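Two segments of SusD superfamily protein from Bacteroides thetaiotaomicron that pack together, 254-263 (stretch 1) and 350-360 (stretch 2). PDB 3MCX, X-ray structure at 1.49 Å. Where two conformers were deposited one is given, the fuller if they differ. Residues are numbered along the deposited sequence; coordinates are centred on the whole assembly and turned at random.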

ATOM      1  N   SER A 254      10.674  13.851   6.016  1.00  7.52           N
ATOM      2  CA  SER A 254      10.797  13.479   7.419  1.00  7.10           C
ATOM      3  C   SER A 254       9.818  12.426   7.933  1.00  7.09           C
ATOM      4  O   SER A 254      10.088  11.826   8.970  1.00  7.92           O
ATOM      5  N   GLU A 255       8.708  12.194   7.244  1.00  7.19           N
ATOM      6  CA  GLU A 255       7.802  11.151   7.679  1.00  7.05           C
ATOM      7  C   GLU A 255       8.129   9.800   7.065  1.00  8.06           C
ATOM      8  O   GLU A 255       7.630   8.779   7.525  1.00  7.60           O
ATOM      9  N   SER A 256       8.911   9.780   5.984  1.00  8.04           N
ATOM     10  CA  SER A 256       9.101   8.556   5.202  0.70  8.05           C
ATOM     11  C   SER A 256       9.898   7.514   5.965  1.00  8.43           C
ATOM     12  O   SER A 256      11.038   7.799   6.363  1.00  9.10           O
ATOM     13  N   LEU A 257       9.319   6.335   6.182  1.00  7.50           N
ATOM     14  CA  LEU A 257      10.007   5.288   6.940  1.00  8.11           C
ATOM     15  C   LEU A 257      10.661   4.252   6.025  1.00  9.20           C
ATOM     16  O   LEU A 257      11.733   3.741   6.335  1.00 11.32           O
ATOM     17  N   PHE A 258      10.008   3.927   4.923  1.00  8.76           N
ATOM     18  CA  PHE A 258      10.584   3.064   3.876  1.00  8.75           C
ATOM     19  C   PHE A 258      10.075   3.603   2.554  1.00  7.52           C
ATOM     20  O   PHE A 258       8.888   3.729   2.345  1.00  8.65           O
ATOM     21  N   GLU A 259      11.022   3.925   1.671  1.00  7.24           N
ATOM     22  CA  GLU A 259      10.713   4.544   0.387  1.00  8.16           C
ATOM     23  C   GLU A 259      11.733   4.053  -0.635  1.00  7.75           C
ATOM     24  O   GLU A 259      12.933   4.090  -0.382  1.00  8.63           O
ATOM     25  N   LEU A 260      11.237   3.594  -1.783  1.00  7.49           N
ATOM     26  CA  LEU A 260      12.096   3.073  -2.847  1.00  7.10           C
ATOM     27  C   LEU A 260      12.552   4.215  -3.733  1.00  8.30           C
ATOM     28  O   LEU A 260      11.764   5.051  -4.150  1.00  7.51           O
ATOM     29  N   TYR A 261      13.851   4.233  -4.018  1.00  6.70           N
ATOM     30  CA  TYR A 261      14.490   5.294  -4.797  1.00  7.38           C
ATOM     31  C   TYR A 261      14.290   5.042  -6.281  1.00  8.33           C
ATOM     32  O   TYR A 261      14.592   3.933  -6.786  1.00  8.81           O
ATOM     33  N   ILE A 262      13.822   6.082  -6.976  1.00  7.60           N
ATOM     34  CA  ILE A 262      13.549   6.072  -8.401  1.00  7.95           C
ATOM     35  C   ILE A 262      14.280   7.213  -9.071  1.00  8.66           C
ATOM     36  O   ILE A 262      14.297   8.354  -8.586  1.00  7.84           O
ATOM     37  N   THR A 263      14.909   6.916 -10.201  1.00  9.19           N
ATOM     38  CA  THR A 263      15.310   7.939 -11.162  1.00 10.73           C
ATOM     39  C   THR A 263      14.999   7.433 -12.574  1.00 10.87           C
ATOM     40  O   THR A 263      14.564   6.291 -12.756  1.00  9.87           O
ATOM     41  N   ASN A 350       9.826   9.107  -6.116  1.00  7.05           N
ATOM     42  CA  ASN A 350      10.081   7.929  -5.286  1.00  7.44           C
ATOM     43  C   ASN A 350       8.768   7.254  -4.882  1.00  7.99           C
ATOM     44  O   ASN A 350       7.676   7.821  -5.025  1.00  7.28           O
ATOM     45  N   ILE A 351       8.873   6.041  -4.368  1.00  7.22           N
ATOM     46  CA  ILE A 351       7.730   5.258  -3.926  1.00  7.85           C
ATOM     47  C   ILE A 351       7.789   5.098  -2.404  1.00  8.31           C
ATOM     48  O   ILE A 351       8.501   4.221  -1.871  1.00  8.44           O
ATOM     49  N   CYS A 352       7.018   5.913  -1.690  1.00  8.27           N
ATOM     50  CA  CYS A 352       6.964   5.787  -0.248  1.00  9.38           C
ATOM     51  C   CYS A 352       6.045   4.627   0.093  1.00  9.28           C
ATOM     52  O   CYS A 352       4.866   4.584  -0.334  1.00 11.78           O
ATOM     53  N   ILE A 353       6.610   3.625   0.769  1.00  8.13           N
ATOM     54  CA  ILE A 353       5.893   2.419   1.139  1.00  8.64           C
ATOM     55  C   ILE A 353       5.131   2.588   2.448  1.00  8.52           C
ATOM     56  O   ILE A 353       3.999   2.134   2.560  1.00  8.92           O
ATOM     57  N   ILE A 354       5.738   3.245   3.438  1.00  7.98           N
ATOM     58  CA  ILE A 354       5.039   3.556   4.684  1.00  8.19           C
ATOM     59  C   ILE A 354       5.665   4.800   5.308  1.00  8.47           C
ATOM     60  O   ILE A 354       6.872   5.006   5.244  1.00  8.09           O
ATOM     61  N   ARG A 355       4.819   5.649   5.876  1.00  8.20           N
ATOM     62  CA  ARG A 355       5.276   6.868   6.520  1.00  8.22           C
ATOM     63  C   ARG A 355       4.609   7.092   7.884  1.00  8.24           C
ATOM     64  O   ARG A 355       3.637   6.435   8.265  1.00  7.53           O
ATOM     65  N   LEU A 356       5.183   8.027   8.622  1.00  7.61           N
ATOM     66  CA  LEU A 356       4.853   8.190  10.018  1.00  7.15           C
ATOM     67  C   LEU A 356       3.363   8.493  10.245  1.00  7.41           C
ATOM     68  O   LEU A 356       2.818   8.053  11.249  1.00  6.75           O
ATOM     69  N   SER A 357       2.712   9.284   9.384  1.00  7.09           N
ATOM     70  CA  SER A 357       1.284   9.581   9.620  1.00  7.24           C
ATOM     71  C   SER A 357       0.459   8.285   9.718  1.00  7.37           C
ATOM     72  O   SER A 357      -0.472   8.202  10.547  1.00  7.90           O
ATOM     73  N   GLU A 358       0.787   7.282   8.893  1.00  7.89           N
ATOM     74  CA  GLU A 358       0.029   6.027   8.938  1.00  7.71           C
ATOM     75  C   GLU A 358       0.231   5.361  10.287  1.00  7.42           C
ATOM     76  O   GLU A 358      -0.698   4.766  10.833  1.00  7.79           O
ATOM     77  N   VAL A 359       1.447   5.446  10.797  1.00  7.42           N
ATOM     78  CA  VAL A 359       1.794   4.801  12.065  1.00  7.45           C
ATOM     79  C   VAL A 359       0.980   5.427  13.208  1.00  7.23           C
ATOM     80  O   VAL A 359       0.442   4.719  14.051  1.00  7.01           O
ATOM     81  N   TYR A 360       0.886   6.756  13.242  1.00  6.83           N
ATOM     82  CA  TYR A 360       0.054   7.434  14.241  1.00  6.71           C
ATOM     83  C   TYR A 360      -1.420   7.014  14.107  1.00  7.10           C
ATOM     84  O   TYR A 360      -2.083   6.789  15.116  1.00  7.26           O
TER

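Asn-350 opens stretch 2 with its amide spread (chi1 m) between two partners: ND2 donates to Glu-259 OE2 (2.8 Å), while OD1 accepts from the backbone N of Ile-262 (2.9 Å). An amide suits this place because it carries a donor and an acceptor side by side. Ile-351 (m, t) shares a face of the sheet with Leu-260, Ile-351 CB lying 4.2 Å from Leu-260 CB and Ile-351 CG1 4.0 Å from Ile-262 CG1. Cys-352 (t) turns to the face of Ser-256 and Glu-259, its SG 3.8 Å from Ser-256 OG; that hydroxyl donates to Glu-259 OE1 at 2.7 Å.

Ile-353 (m, m) points toward stretch 1. Its CG1 sits over the face of the Phe-258 ring, 4.1 Å from the centroid, and its CD1 reaches Leu-260 CD1 at 3.9 Å. Ile-354 (t, t) places CG2 4.2 Å from both Leu-257 CB and Phe-258 CB. Branched aliphatic chains suit these buried sites, leaving no side-chain polar group unsatisfied.

Arg-355 (chi1 p), at the helix N-cap position, forms a salt bridge from NH1 to Glu-255 OE1 (2.8 Å), its positive guanidinium balancing the buried carboxylate. Glu-255 OE1 also accepts from Ser-357 N (3.0 Å) and Ser-357 OG (2.7 Å), anchoring the first turn. Leu-356 (t, p) packs CB 4.0 Å from Glu-255 CB, and apolar Val-359 (t) offers CG2 to Leu-257 CD1 at 3.6 Å.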

ATOM      1  CB  SER A 254      10.723  14.725   8.314  1.00  7.95           C
ATOM      2  OG  SER A 254       9.419  15.286   8.316  1.00  9.11           O
ATOM      3  CB  GLU A 255       6.350  11.484   7.316  1.00  7.42           C
ATOM      4  CG  GLU A 255       5.707  12.618   8.108  1.00  7.20           C
ATOM      5  CD  GLU A 255       4.168  12.578   8.078  1.00  7.27           C
ATOM      6  OE1 GLU A 255       3.557  11.541   7.670  1.00  7.40           O
ATOM      7  OE2 GLU A 255       3.585  13.607   8.476  1.00  6.80           O
ATOM      8  CB  SER A 256       9.852   8.894   3.916  0.70  8.62           C
ATOM      9  OG  SER A 256       9.993   7.724   3.146  0.70  8.05           O
ATOM     10  CB  LEU A 257       9.043   4.632   7.912  1.00  8.22           C
ATOM     11  CG  LEU A 257       8.543   5.525   9.047  1.00  8.16           C
ATOM     12  CD1 LEU A 257       7.227   4.980   9.598  1.00  7.91           C
ATOM     13  CD2 LEU A 257       9.554   5.588  10.166  1.00 10.93           C
ATOM     14  CB  PHE A 258      10.187   1.615   4.104  1.00  9.11           C
ATOM     15  CG  PHE A 258      10.576   0.642   2.993  1.00  8.03           C
ATOM     16  CD1 PHE A 258      11.771   0.763   2.295  1.00  9.35           C
ATOM     17  CD2 PHE A 258       9.747  -0.417   2.697  1.00  9.77           C
ATOM     18  CE1 PHE A 258      12.101  -0.161   1.289  1.00  8.76           C
ATOM     19  CE2 PHE A 258      10.100  -1.353   1.681  1.00  9.07           C
ATOM     20  CZ  PHE A 258      11.251  -1.188   0.982  1.00  9.13           C
ATOM     21  CB  GLU A 259      10.768   6.060   0.560  1.00  8.79           C
ATOM     22  CG  GLU A 259      10.678   6.893  -0.697  1.00  9.25           C
ATOM     23  CD  GLU A 259      10.724   8.378  -0.327  1.00  8.94           C
ATOM     24  OE1 GLU A 259      10.068   8.758   0.677  1.00 11.67           O
ATOM     25  OE2 GLU A 259      11.428   9.169  -0.975  1.00  7.33           O
ATOM     26  CB  LEU A 260      11.372   2.003  -3.659  1.00  7.63           C
ATOM     27  CG  LEU A 260      10.945   0.788  -2.844  1.00  7.30           C
ATOM     28  CD1 LEU A 260       9.892  -0.007  -3.609  1.00  9.64           C
ATOM     29  CD2 LEU A 260      12.173  -0.070  -2.491  1.00  9.83           C
ATOM     30  CB  TYR A 261      15.972   5.319  -4.472  1.00  7.88           C
ATOM     31  CG  TYR A 261      16.767   6.393  -5.160  1.00  6.82           C
ATOM     32  CD1 TYR A 261      16.449   7.727  -5.002  1.00  7.07           C
ATOM     33  CD2 TYR A 261      17.861   6.077  -5.983  1.00  8.18           C
ATOM     34  CE1 TYR A 261      17.189   8.708  -5.633  1.00  6.36           C
ATOM     35  CE2 TYR A 261      18.617   7.060  -6.606  1.00 10.12           C
ATOM     36  CZ  TYR A 261      18.278   8.376  -6.427  1.00  7.92           C
ATOM     37  OH  TYR A 261      19.034   9.356  -7.047  1.00  9.86           O
ATOM     38  CB  ILE A 262      12.033   6.271  -8.665  1.00  6.86           C
ATOM     39  CG1 ILE A 262      11.188   5.158  -8.015  1.00  7.55           C
ATOM     40  CG2 ILE A 262      11.719   6.461 -10.169  1.00  9.12           C
ATOM     41  CD1 ILE A 262      11.410   3.776  -8.612  1.00  8.80           C
ATOM     42  CB  THR A 263      16.806   8.295 -11.089  1.00 11.41           C
ATOM     43  OG1 THR A 263      17.557   7.201 -11.617  1.00 12.72           O
ATOM     44  CG2 THR A 263      17.238   8.604  -9.626  1.00 13.01           C
ATOM     45  CB  ASN A 350      10.864   8.302  -4.037  1.00  7.43           C
ATOM     46  CG  ASN A 350      12.349   8.411  -4.275  1.00  7.29           C
ATOM     47  OD1 ASN A 350      12.850   8.317  -5.411  1.00  6.78           O
ATOM     48  ND2 ASN A 350      13.083   8.692  -3.188  1.00  7.80           N
ATOM     49  CB  ILE A 351       7.681   3.853  -4.570  1.00  6.71           C
ATOM     50  CG1 ILE A 351       7.911   3.904  -6.099  1.00  8.92           C
ATOM     51  CG2 ILE A 351       6.332   3.249  -4.261  1.00  9.10           C
ATOM     52  CD1 ILE A 351       7.813   2.497  -6.752  1.00 10.09           C
ATOM     53  CB  CYS A 352       6.440   7.080   0.362  1.00  9.41           C
ATOM     54  SG  CYS A 352       6.352   6.983   2.169  1.00 10.97           S
ATOM     55  CB  ILE A 353       6.872   1.217   1.217  1.00  8.35           C
ATOM     56  CG1 ILE A 353       7.656   1.037  -0.078  1.00  7.65           C
ATOM     57  CG2 ILE A 353       6.118  -0.096   1.630  1.00  8.05           C
ATOM     58  CD1 ILE A 353       6.815   0.785  -1.322  1.00  8.58           C
ATOM     59  CB  ILE A 354       5.013   2.333   5.654  1.00  8.00           C
ATOM     60  CG1 ILE A 354       4.143   2.600   6.879  1.00  7.94           C
ATOM     61  CG2 ILE A 354       6.424   1.926   6.048  1.00  8.16           C
ATOM     62  CD1 ILE A 354       3.644   1.315   7.567  1.00  9.11           C
ATOM     63  CB  ARG A 355       5.094   8.074   5.607  1.00  9.21           C
ATOM     64  CG  ARG A 355       3.690   8.441   5.307  1.00  9.73           C
ATOM     65  CD  ARG A 355       3.653   9.640   4.359  1.00  8.45           C
ATOM     66  NE  ARG A 355       2.290   9.950   3.907  1.00  8.27           N
ATOM     67  CZ  ARG A 355       1.415  10.794   4.473  1.00  8.13           C
ATOM     68  NH1 ARG A 355       1.752  11.605   5.472  1.00  8.35           N
ATOM     69  NH2 ARG A 355       0.199  10.889   3.974  1.00  7.81           N
ATOM     70  CB  LEU A 356       5.745   9.272  10.620  1.00  7.00           C
ATOM     71  CG  LEU A 356       5.833   9.376  12.135  1.00  7.05           C
ATOM     72  CD1 LEU A 356       6.305   8.044  12.768  1.00  6.81           C
ATOM     73  CD2 LEU A 356       6.700  10.559  12.578  1.00  7.17           C
ATOM     74  CB  SER A 357       0.665  10.469   8.534  1.00  7.19           C
ATOM     75  OG  SER A 357       1.068  11.821   8.649  1.00  8.52           O
ATOM     76  CB  GLU A 358       0.413   5.057   7.816  1.00  7.84           C
ATOM     77  CG  GLU A 358      -0.337   3.749   7.920  1.00  8.71           C
ATOM     78  CD  GLU A 358       0.080   2.704   6.914  1.00  9.81           C
ATOM     79  OE1 GLU A 358       0.669   3.077   5.893  1.00  9.04           O
ATOM     80  OE2 GLU A 358      -0.158   1.505   7.157  1.00 10.19           O
ATOM     81  CB  VAL A 359       3.320   4.861  12.351  1.00  7.36           C
ATOM     82  CG1 VAL A 359       3.625   4.285  13.718  1.00  7.79           C
ATOM     83  CG2 VAL A 359       4.112   4.124  11.264  1.00  8.18           C
ATOM     84  CB  TYR A 360       0.192   8.966  14.126  1.00  6.54           C
ATOM     85  CG  TYR A 360       1.376   9.580  14.838  1.00  6.72           C
ATOM     86  CD1 TYR A 360       2.684   9.399  14.388  1.00  5.93           C
ATOM     87  CD2 TYR A 360       1.178  10.335  15.981  1.00  7.58           C
ATOM     88  CE1 TYR A 360       3.746   9.969  15.066  1.00  6.38           C
ATOM     89  CE2 TYR A 360       2.228  10.919  16.662  1.00  6.92           C
ATOM     90  CZ  TYR A 360       3.521  10.714  16.215  1.00  5.59           C
ATOM     91  OH  TYR A 360       4.558  11.304  16.950  1.00  7.45           O
TER